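Local atomic coordinates of glycoside Hydrolase Family 43_12 (Metagenome, PDB entry 7JVH), a protein that probably hydrolyses glycosidic bonds in plant polysaccharides or oligosaccharides, such as those built from arabinose or xylose. Residues A[102-107]-A[148-153]; A[165-170]-A[207-212]; A[449-454]-A[509-514]. One frame throughout, in Å; residues are numbered along the deposited sequence.

Contact 1: A[102-107]-A[148-153]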
loop_
_atom_site.group_PDB
_atom_site.type_symbol
_atom_site.label_atom_id
_atom_site.label_comp_id
_atom_site.label_asym_id
_atom_site.label_seq_id
_atom_site.Cartn_x
_atom_site.Cartn_y
_atom_site.Cartn_z
ATOM N N ASN A 102 0.666 11.898 3.677
ATOM C CA ASN A 102 -0.101 10.737 4.076
ATOM C C ASN A 102 -1.275 11.269 4.900
ATOM O O ASN A 102 -1.065 12.045 5.830
ATOM C CB ASN A 102 0.771 9.775 4.893
ATOM C CG ASN A 102 1.954 9.229 4.101
ATOM O OD1 ASN A 102 1.888 8.125 3.561
ATOM N ND2 ASN A 102 3.044 10.004 4.015
ATOM N N VAL A 103 -2.503 10.871 4.542
ATOM C CA VAL A 103 -3.715 11.477 5.103
ATOM C C VAL A 103 -3.816 11.270 6.612
ATOM O O VAL A 103 -4.164 12.203 7.345
ATOM C CB VAL A 103 -5.010 11.002 4.384
ATOM C CG1 VAL A 103 -6.255 11.543 5.068
ATOM C CG2 VAL A 103 -4.979 11.412 2.919
ATOM N N LEU A 104 -3.497 10.057 7.074
ATOM C CA LEU A 104 -3.490 9.733 8.499
ATOM C C LEU A 104 -2.052 9.771 9.005
ATOM O O LEU A 104 -1.356 8.751 9.004
ATOM C CB LEU A 104 -4.139 8.361 8.754
ATOM C CG LEU A 104 -5.535 8.137 8.143
ATOM C CD1 LEU A 104 -6.083 6.777 8.519
ATOM C CD2 LEU A 104 -6.529 9.205 8.563
ATOM N N ASP A 105 -1.617 10.965 9.432
ATOM C CA ASP A 105 -0.245 11.208 9.873
ATOM C C ASP A 105 -0.077 11.678 11.326
ATOM O O ASP A 105 1.041 11.948 11.769
ATOM C CB ASP A 105 0.448 12.191 8.913
ATOM C CG ASP A 105 -0.260 13.537 8.811
ATOM O OD1 ASP A 105 -1.329 13.717 9.424
ATOM O OD2 ASP A 105 0.271 14.426 8.122
ATOM N N ARG A 106 -1.185 11.781 12.066
ATOM C CA ARG A 106 -1.147 12.049 13.498
ATOM C C ARG A 106 -1.603 10.803 14.245
ATOM O O ARG A 106 -2.415 10.020 13.737
ATOM C CB ARG A 106 -2.040 13.234 13.857
ATOM C CG ARG A 106 -1.600 14.551 13.249
ATOM C CD ARG A 106 -2.373 15.721 13.830
ATOM N NE ARG A 106 -3.820 15.577 13.642
ATOM C CZ ARG A 106 -4.473 15.809 12.503
ATOM N NH1 ARG A 106 -3.826 16.210 11.419
ATOM N NH2 ARG A 106 -5.786 15.639 12.450
ATOM N N THR A 107 -1.054 10.616 15.455
ATOM C CA THR A 107 -1.420 9.513 16.337
ATOM C C THR A 107 -2.882 9.577 16.756
ATOM O O THR A 107 -3.488 8.553 17.022
ATOM C CB THR A 107 -0.472 9.456 17.548
ATOM O OG1 THR A 107 0.845 9.149 17.062
ATOM C CG2 THR A 107 -0.879 8.373 18.542
ATOM N N GLY A 148 -12.783 0.582 13.644
ATOM C CA GLY A 148 -13.899 0.467 12.728
ATOM C C GLY A 148 -14.000 1.617 11.742
ATOM O O GLY A 148 -13.059 2.379 11.542
ATOM N N ASN A 149 -15.154 1.691 11.083
ATOM C CA ASN A 149 -15.441 2.631 10.017
ATOM C C ASN A 149 -15.395 4.082 10.493
ATOM O O ASN A 149 -15.948 4.419 11.542
ATOM C CB ASN A 149 -16.805 2.273 9.427
ATOM C CG ASN A 149 -16.740 1.055 8.540
ATOM O OD1 ASN A 149 -15.842 0.956 7.684
ATOM N ND2 ASN A 149 -17.698 0.135 8.709
HETATM N N MSE A 150 -14.716 4.929 9.708
HETATM C CA MSE A 150 -14.429 6.291 10.124
HETATM C C MSE A 150 -14.140 7.156 8.906
HETATM O O MSE A 150 -13.725 6.646 7.869
HETATM C CB MSE A 150 -13.231 6.314 11.082
HETATM C CG MSE A 150 -11.923 5.864 10.463
HETATM SE SE MSE A 150 -10.955 7.391 9.693
HETATM C CE MSE A 150 -9.146 7.360 10.470
ATOM N N VAL A 151 -14.333 8.470 9.063
ATOM C CA VAL A 151 -14.071 9.432 8.008
ATOM C C VAL A 151 -13.293 10.636 8.553
ATOM O O VAL A 151 -13.502 11.051 9.694
ATOM C CB VAL A 151 -15.387 9.877 7.309
ATOM C CG1 VAL A 151 -16.314 10.604 8.258
ATOM C CG2 VAL A 151 -15.093 10.748 6.092
ATOM N N VAL A 152 -12.378 11.167 7.735
ATOM C CA VAL A 152 -11.666 12.416 8.016
ATOM C C VAL A 152 -11.899 13.415 6.874
ATOM O O VAL A 152 -12.161 13.022 5.736
ATOM C CB VAL A 152 -10.153 12.193 8.232
ATOM C CG1 VAL A 152 -9.892 11.226 9.378
ATOM C CG2 VAL A 152 -9.495 11.674 6.981
ATOM N N LYS A 153 -11.800 14.708 7.198
ATOM C CA LYS A 153 -12.169 15.793 6.295
ATOM C C LYS A 153 -11.109 16.875 6.207
ATOM O O LYS A 153 -10.301 17.031 7.107
ATOM C CB LYS A 153 -13.481 16.437 6.752
ATOM C CG LYS A 153 -14.637 15.468 6.840
ATOM C CD LYS A 153 -15.986 16.161 6.842
ATOM C CE LYS A 153 -16.224 17.047 8.028
ATOM N NZ LYS A 153 -17.550 17.693 7.881
#

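Contact 2: A[165-170]-A[207-212]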
loop_
_atom_site.group_PDB
_atom_site.type_symbol
_atom_site.label_atom_id
_atom_site.label_comp_id
_atom_site.label_asym_id
_atom_site.label_seq_id
_atom_site.Cartn_x
_atom_site.Cartn_y
_atom_site.Cartn_z
ATOM N N PHE A 165 -14.099 10.909 12.452
ATOM C CA PHE A 165 -15.487 10.854 12.871
ATOM C C PHE A 165 -15.815 9.371 12.838
ATOM O O PHE A 165 -15.730 8.740 11.786
ATOM C CB PHE A 165 -16.397 11.608 11.884
ATOM C CG PHE A 165 -16.252 13.098 11.942
ATOM C CD1 PHE A 165 -15.294 13.748 11.169
ATOM C CD2 PHE A 165 -17.065 13.855 12.771
ATOM C CE1 PHE A 165 -15.166 15.134 11.223
ATOM C CE2 PHE A 165 -16.930 15.233 12.833
ATOM C CZ PHE A 165 -15.984 15.873 12.062
ATOM N N ASN A 166 -16.166 8.798 13.990
ATOM C CA ASN A 166 -16.505 7.367 14.084
ATOM C C ASN A 166 -17.894 7.154 13.481
ATOM O O ASN A 166 -18.843 7.845 13.859
ATOM C CB ASN A 166 -16.461 6.883 15.541
ATOM C CG ASN A 166 -15.054 6.504 16.015
ATOM O OD1 ASN A 166 -14.313 5.870 15.272
ATOM N ND2 ASN A 166 -14.665 6.919 17.229
ATOM N N LEU A 167 -17.999 6.207 12.541
ATOM C CA LEU A 167 -19.255 5.897 11.868
ATOM C C LEU A 167 -19.838 4.572 12.363
ATOM O O LEU A 167 -19.119 3.592 12.565
ATOM C CB LEU A 167 -19.048 5.857 10.356
ATOM C CG LEU A 167 -18.297 7.060 9.775
ATOM C CD1 LEU A 167 -17.932 6.800 8.327
ATOM C CD2 LEU A 167 -19.109 8.340 9.908
ATOM N N HIS A 168 -21.166 4.547 12.521
ATOM C CA HIS A 168 -21.877 3.490 13.245
ATOM C C HIS A 168 -22.477 2.425 12.319
ATOM O O HIS A 168 -23.697 2.229 12.287
ATOM C CB HIS A 168 -22.968 4.107 14.125
ATOM C CG HIS A 168 -22.446 5.061 15.157
ATOM N ND1 HIS A 168 -23.228 6.037 15.735
ATOM C CD2 HIS A 168 -21.219 5.183 15.718
ATOM C CE1 HIS A 168 -22.511 6.716 16.609
ATOM N NE2 HIS A 168 -21.287 6.218 16.619
ATOM N N PHE A 169 -21.600 1.704 11.606
ATOM C CA PHE A 169 -21.989 0.546 10.806
ATOM C C PHE A 169 -20.791 -0.385 10.712
ATOM O O PHE A 169 -19.658 0.061 10.857
ATOM C CB PHE A 169 -22.483 0.981 9.427
ATOM C CG PHE A 169 -21.476 1.803 8.653
ATOM C CD1 PHE A 169 -20.562 1.188 7.815
ATOM C CD2 PHE A 169 -21.456 3.188 8.751
ATOM C CE1 PHE A 169 -19.640 1.934 7.085
ATOM C CE2 PHE A 169 -20.531 3.932 8.040
ATOM C CZ PHE A 169 -19.629 3.309 7.204
ATOM N N GLY A 170 -21.064 -1.672 10.484
ATOM C CA GLY A 170 -20.035 -2.684 10.361
ATOM C C GLY A 170 -19.579 -2.894 8.929
ATOM O O GLY A 170 -19.942 -2.145 8.041
ATOM N N TRP A 207 -26.721 3.748 2.952
ATOM C CA TRP A 207 -27.283 4.571 4.022
ATOM C C TRP A 207 -27.367 5.994 3.520
ATOM O O TRP A 207 -26.489 6.437 2.789
ATOM C CB TRP A 207 -26.348 4.617 5.226
ATOM C CG TRP A 207 -26.093 3.332 5.926
ATOM C CD1 TRP A 207 -25.212 2.365 5.565
ATOM C CD2 TRP A 207 -26.684 2.898 7.159
ATOM N NE1 TRP A 207 -25.225 1.347 6.477
ATOM C CE2 TRP A 207 -26.125 1.640 7.464
ATOM C CE3 TRP A 207 -27.644 3.439 8.023
ATOM C CZ2 TRP A 207 -26.496 0.909 8.599
ATOM C CZ3 TRP A 207 -28.007 2.713 9.157
ATOM C CH2 TRP A 207 -27.442 1.455 9.425
ATOM N N GLU A 208 -28.400 6.719 3.946
ATOM C CA GLU A 208 -28.425 8.171 3.839
ATOM C C GLU A 208 -27.427 8.703 4.866
ATOM O O GLU A 208 -27.260 8.118 5.939
ATOM C CB GLU A 208 -29.831 8.725 4.105
ATOM C CG GLU A 208 -30.031 10.172 3.655
ATOM C CD GLU A 208 -31.498 10.621 3.734
ATOM O OE1 GLU A 208 -32.396 9.750 3.679
ATOM O OE2 GLU A 208 -31.762 11.845 3.841
ATOM N N TYR A 209 -26.757 9.807 4.525
ATOM C CA TYR A 209 -25.674 10.366 5.330
ATOM C C TYR A 209 -26.036 11.786 5.725
ATOM O O TYR A 209 -26.562 12.548 4.919
ATOM C CB TYR A 209 -24.363 10.333 4.532
ATOM C CG TYR A 209 -23.088 10.727 5.275
ATOM C CD1 TYR A 209 -22.355 9.789 6.012
ATOM C CD2 TYR A 209 -22.582 12.021 5.186
ATOM C CE1 TYR A 209 -21.178 10.148 6.663
ATOM C CE2 TYR A 209 -21.406 12.387 5.831
ATOM C CZ TYR A 209 -20.706 11.452 6.568
ATOM O OH TYR A 209 -19.534 11.822 7.213
ATOM N N ASP A 210 -25.762 12.122 6.987
ATOM C CA ASP A 210 -26.034 13.430 7.543
ATOM C C ASP A 210 -24.748 14.246 7.493
ATOM O O ASP A 210 -23.788 13.937 8.203
ATOM C CB ASP A 210 -26.540 13.298 8.980
ATOM C CG ASP A 210 -26.970 14.634 9.569
ATOM O OD1 ASP A 210 -26.254 15.640 9.382
ATOM O OD2 ASP A 210 -28.035 14.685 10.219
ATOM N N LEU A 211 -24.744 15.291 6.653
ATOM C CA LEU A 211 -23.562 16.104 6.404
ATOM C C LEU A 211 -23.184 16.939 7.618
ATOM O O LEU A 211 -22.007 17.104 7.911
ATOM C CB LEU A 211 -23.759 16.983 5.168
ATOM C CG LEU A 211 -23.931 16.168 3.881
ATOM C CD1 LEU A 211 -24.827 16.889 2.885
ATOM C CD2 LEU A 211 -22.586 15.817 3.260
ATOM N N GLU A 212 -24.193 17.442 8.336
ATOM C CA GLU A 212 -23.976 18.231 9.549
ATOM C C GLU A 212 -23.278 17.398 10.618
ATOM O O GLU A 212 -22.254 17.806 11.144
ATOM C CB GLU A 212 -25.291 18.809 10.067
ATOM C CG GLU A 212 -25.964 19.735 9.060
ATOM C CD GLU A 212 -26.765 19.001 7.978
ATOM O OE1 GLU A 212 -27.420 17.988 8.308
ATOM O OE2 GLU A 212 -26.715 19.419 6.799
#

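Contact 3: A[449-454]-A[509-514]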
loop_
_atom_site.group_PDB
_atom_site.type_symbol
_atom_site.label_atom_id
_atom_site.label_comp_id
_atom_site.label_asym_id
_atom_site.label_seq_id
_atom_site.Cartn_x
_atom_site.Cartn_y
_atom_site.Cartn_z
ATOM N N LEU A 449 26.284 3.325 7.362
ATOM C CA LEU A 449 26.014 3.704 8.740
ATOM C C LEU A 449 27.295 3.876 9.529
ATOM O O LEU A 449 28.288 3.196 9.288
ATOM C CB LEU A 449 25.052 2.712 9.442
ATOM C CG LEU A 449 25.573 1.341 9.891
ATOM C CD1 LEU A 449 24.947 0.866 11.182
ATOM C CD2 LEU A 449 25.345 0.318 8.794
ATOM N N SER A 450 27.260 4.844 10.448
ATOM C CA SER A 450 28.289 5.080 11.431
ATOM C C SER A 450 27.744 4.548 12.750
ATOM O O SER A 450 26.775 5.064 13.291
ATOM C CB SER A 450 28.625 6.561 11.508
ATOM O OG SER A 450 29.284 6.858 12.721
ATOM N N TYR A 451 28.384 3.484 13.246
ATOM C CA TYR A 451 27.871 2.659 14.317
ATOM C C TYR A 451 28.475 3.149 15.601
ATOM O O TYR A 451 29.652 2.904 15.875
ATOM C CB TYR A 451 28.242 1.191 14.049
ATOM C CG TYR A 451 27.961 0.270 15.201
ATOM C CD1 TYR A 451 26.701 -0.303 15.367
ATOM C CD2 TYR A 451 28.935 -0.005 16.145
ATOM C CE1 TYR A 451 26.421 -1.141 16.438
ATOM C CE2 TYR A 451 28.667 -0.838 17.227
ATOM C CZ TYR A 451 27.405 -1.402 17.368
ATOM O OH TYR A 451 27.180 -2.224 18.428
ATOM N N ASN A 452 27.691 3.914 16.365
ATOM C CA ASN A 452 28.003 4.246 17.769
ATOM C C ASN A 452 28.530 3.078 18.641
ATOM O O ASN A 452 27.761 2.247 19.114
ATOM C CB ASN A 452 26.773 4.846 18.435
ATOM C CG ASN A 452 27.090 5.441 19.781
ATOM O OD1 ASN A 452 27.946 4.934 20.498
ATOM N ND2 ASN A 452 26.417 6.533 20.127
ATOM N N THR A 453 29.850 3.050 18.855
ATOM C CA THR A 453 30.529 1.998 19.641
ATOM C C THR A 453 30.250 2.119 21.130
ATOM O O THR A 453 30.400 1.163 21.858
ATOM C CB THR A 453 32.054 2.001 19.418
ATOM O OG1 THR A 453 32.556 3.291 19.771
ATOM C CG2 THR A 453 32.361 1.675 17.969
ATOM N N LYS A 454 29.855 3.314 21.566
ATOM C CA LYS A 454 29.537 3.582 22.969
ATOM C C LYS A 454 28.200 2.948 23.370
ATOM O O LYS A 454 28.121 2.301 24.401
ATOM C CB LYS A 454 29.550 5.082 23.288
ATOM C CG LYS A 454 29.252 5.392 24.748
ATOM C CD LYS A 454 29.525 6.846 25.110
ATOM C CE LYS A 454 29.083 7.137 26.549
ATOM N NZ LYS A 454 28.673 8.556 26.806
ATOM N N GLY A 509 36.429 -6.810 13.394
ATOM C CA GLY A 509 37.327 -6.067 14.244
ATOM C C GLY A 509 36.628 -4.890 14.899
ATOM O O GLY A 509 35.389 -4.853 15.063
ATOM N N LYS A 510 37.447 -3.887 15.221
ATOM C CA LYS A 510 37.022 -2.671 15.894
ATOM C C LYS A 510 36.624 -1.597 14.900
ATOM O O LYS A 510 37.466 -0.868 14.386
ATOM C CB LYS A 510 38.167 -2.146 16.749
ATOM C CG LYS A 510 38.603 -3.079 17.849
ATOM C CD LYS A 510 39.256 -2.288 18.980
ATOM C CE LYS A 510 39.781 -3.184 20.077
ATOM N NZ LYS A 510 39.817 -2.480 21.396
ATOM N N LEU A 511 35.327 -1.510 14.621
ATOM C CA LEU A 511 34.798 -0.580 13.638
ATOM C C LEU A 511 35.206 0.874 13.939
ATOM O O LEU A 511 34.675 1.494 14.855
ATOM C CB LEU A 511 33.279 -0.726 13.534
ATOM C CG LEU A 511 32.665 -0.318 12.208
ATOM C CD1 LEU A 511 33.157 -1.201 11.073
ATOM C CD2 LEU A 511 31.142 -0.390 12.322
ATOM N N LYS A 512 36.208 1.372 13.204
ATOM C CA LYS A 512 36.696 2.750 13.318
ATOM C C LYS A 512 36.350 3.587 12.080
ATOM O O LYS A 512 36.857 4.709 11.939
ATOM C CB LYS A 512 38.215 2.768 13.537
ATOM C CG LYS A 512 38.700 2.000 14.751
ATOM C CD LYS A 512 40.172 2.209 14.992
ATOM C CE LYS A 512 40.578 1.461 16.258
ATOM N NZ LYS A 512 42.067 1.416 16.422
ATOM N N THR A 513 35.501 3.051 11.193
ATOM C CA THR A 513 35.026 3.778 10.013
ATOM C C THR A 513 33.566 3.434 9.757
ATOM O O THR A 513 33.066 2.450 10.290
ATOM C CB THR A 513 35.806 3.407 8.726
ATOM O OG1 THR A 513 35.234 2.233 8.141
ATOM C CG2 THR A 513 37.286 3.148 9.009
ATOM N N PRO A 514 32.842 4.205 8.910
ATOM C CA PRO A 514 31.490 3.817 8.497
ATOM C C PRO A 514 31.523 2.460 7.796
ATOM O O PRO A 514 32.580 2.054 7.274
ATOM C CB PRO A 514 31.102 4.939 7.506
ATOM C CG PRO A 514 31.975 6.087 7.854
ATOM C CD PRO A 514 33.267 5.488 8.322
#

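Contact 1: A[102-107]-A[148-153]
V103 and L104 meet M150 and V152 in a contact made wholly of apolar side chains. No hydrogen bond joins the two segments. M150 is present as selenomethionine.

The first group of contacts runs between branched side chains. V103 CG1 touches V152 CG2 at 3.8 Å, and the two valines cross at a slant. CG1 of V103 lies anti to the backbone N (chi1 175°), which brings this methyl to the far strand. L104 CD2 comes in beside the same valine and lies 4.0 Å from V152 CG1. CG2 of V152 meets V103 and also comes near L104 CD2, while CG1 faces L104.

The second group is the meeting of L104 with M150, tip to tip. The terminal methyl CE of M150 is 3.7 Å from L104 CD1 and equally 3.7 Å from L104 CD2, so it sits against both arms of the leucine fork. The selenomethionine chain is bent at chi2 (90°) and chi3, and ends on L104. All four residues are buried.

R106 NH2 forms a salt bridge with D163 OD1 and a hydrogen bond to W161 O, which ties the loop to the connection between strands 148-154 and 165-166.

V103 and L104, just past the end of strand 98-102, are hydrogen-bonded through their backbones to V86 and G85 of strand 85-91. M150 and V152 lie on strand 148-154, next to strand 134-142, whose M137 also touches V103 and V152. The contact thus joins two successive four-stranded blades of the five-bladed beta-propeller characteristic of family 43.

Contact 2: A[165-170]-A[207-212]
F169 and W207 form an aromatic pair at an oblique angle. The centroids of the F169 ring and the five-membered ring of W207 are 5.5 Å apart, and the planes are inclined at 34°. The closest approach is made by the phenylalanine's first side-chain carbon: F169 CB lies 4.0 Å from W207 NE1 and 4.1 Å from W207 CZ2. The F169 ring also meets H188, with the planes at about 40°.

A looser apolar contact lies further along the segments. L167 CD2 approaches Y209 CE1 at 4.3 Å, at the edge of the tyrosine ring and near its plane. Both residues are buried, and V151 packs against both of them.

No hydrogen bond crosses between the segments, and the polar ends of the aromatic residues turn to other partners. The indole NE1 of W207 is hydrogen-bonded to H188 NE2, which helps to set the turn of the indole beside F169. Y209 OH is hydrogen-bonded to D214 OD1.

Segment 165-170 begins in the outer strand 165-166 of one propeller blade and runs on as a loop. W207 and Y209 lie on strand 203-210 of the next blade, between strands 184-190 and 215-226. Q215, at the start of strand 215-226, accepts a hydrogen bond from H168 N and adds a polar tie between these blades.

Contact 3: A[449-454]-A[509-514]
Y451 meets L511 at the very base of its side chain. Its CB touches L511 CD2 at 3.7 Å. With CG anti to the backbone N (chi1 170°), the ring is carried past L511 CD2, which meets it obliquely, toward A459 and Q482. At the tip, OH is hydrogen-bonded to Q457 O and T477 OG1, so the hydroxyl of this buried tyrosine has two polar partners.

Two smaller contacts flank the tyrosine. T453 CG2 rests 3.9 Å from the carbonyl O of L511. On the other side of Y451 in sequence, L449 O receives a bent, probably weak CA-H...O contact from P514, with CA at 3.4 Å and an angle of 123° at the hydrogen. No conventional hydrogen bond crosses the contact. L511 N is hydrogen-bonded to Q482 OE1.

Segment 449-454 begins in the last part of strand 442-451 and runs on as a loop. P514 leads into strand 515-522, the antiparallel partner of that strand. The L449 to I515 backbone bonding carries the pairing on. Y451 spans from this sheet to strands 458-464, 469-477 and 482-489 of the facing sheet, as expected in a concanavalin A-like beta-sandwich.

Overall arrangement
Contacts 1 and 2 belong to the propeller; contact 3 lies at the far end of the C-terminal sandwich. Contact 1 is fully buried, while contacts 2 and 3 are partly open to solvent. Contacts 1 and 2 share a sheet: strands 148-154 and 165-166 pair in it, with V151 O 2.8 Å from F165 N, so one blade is joined to its neighbours on both flanks. Their centres are 15 Å apart. Contact 3 is remote, its centre 41 Å from that of contact 1 and 55 Å from that of contact 2. Aliphatic tips dominate contact 1, aromatic rings contact 2; contact 3 sets a tyrosine base against a leucine methyl and backbone carbonyls against a threonine methyl and a proline.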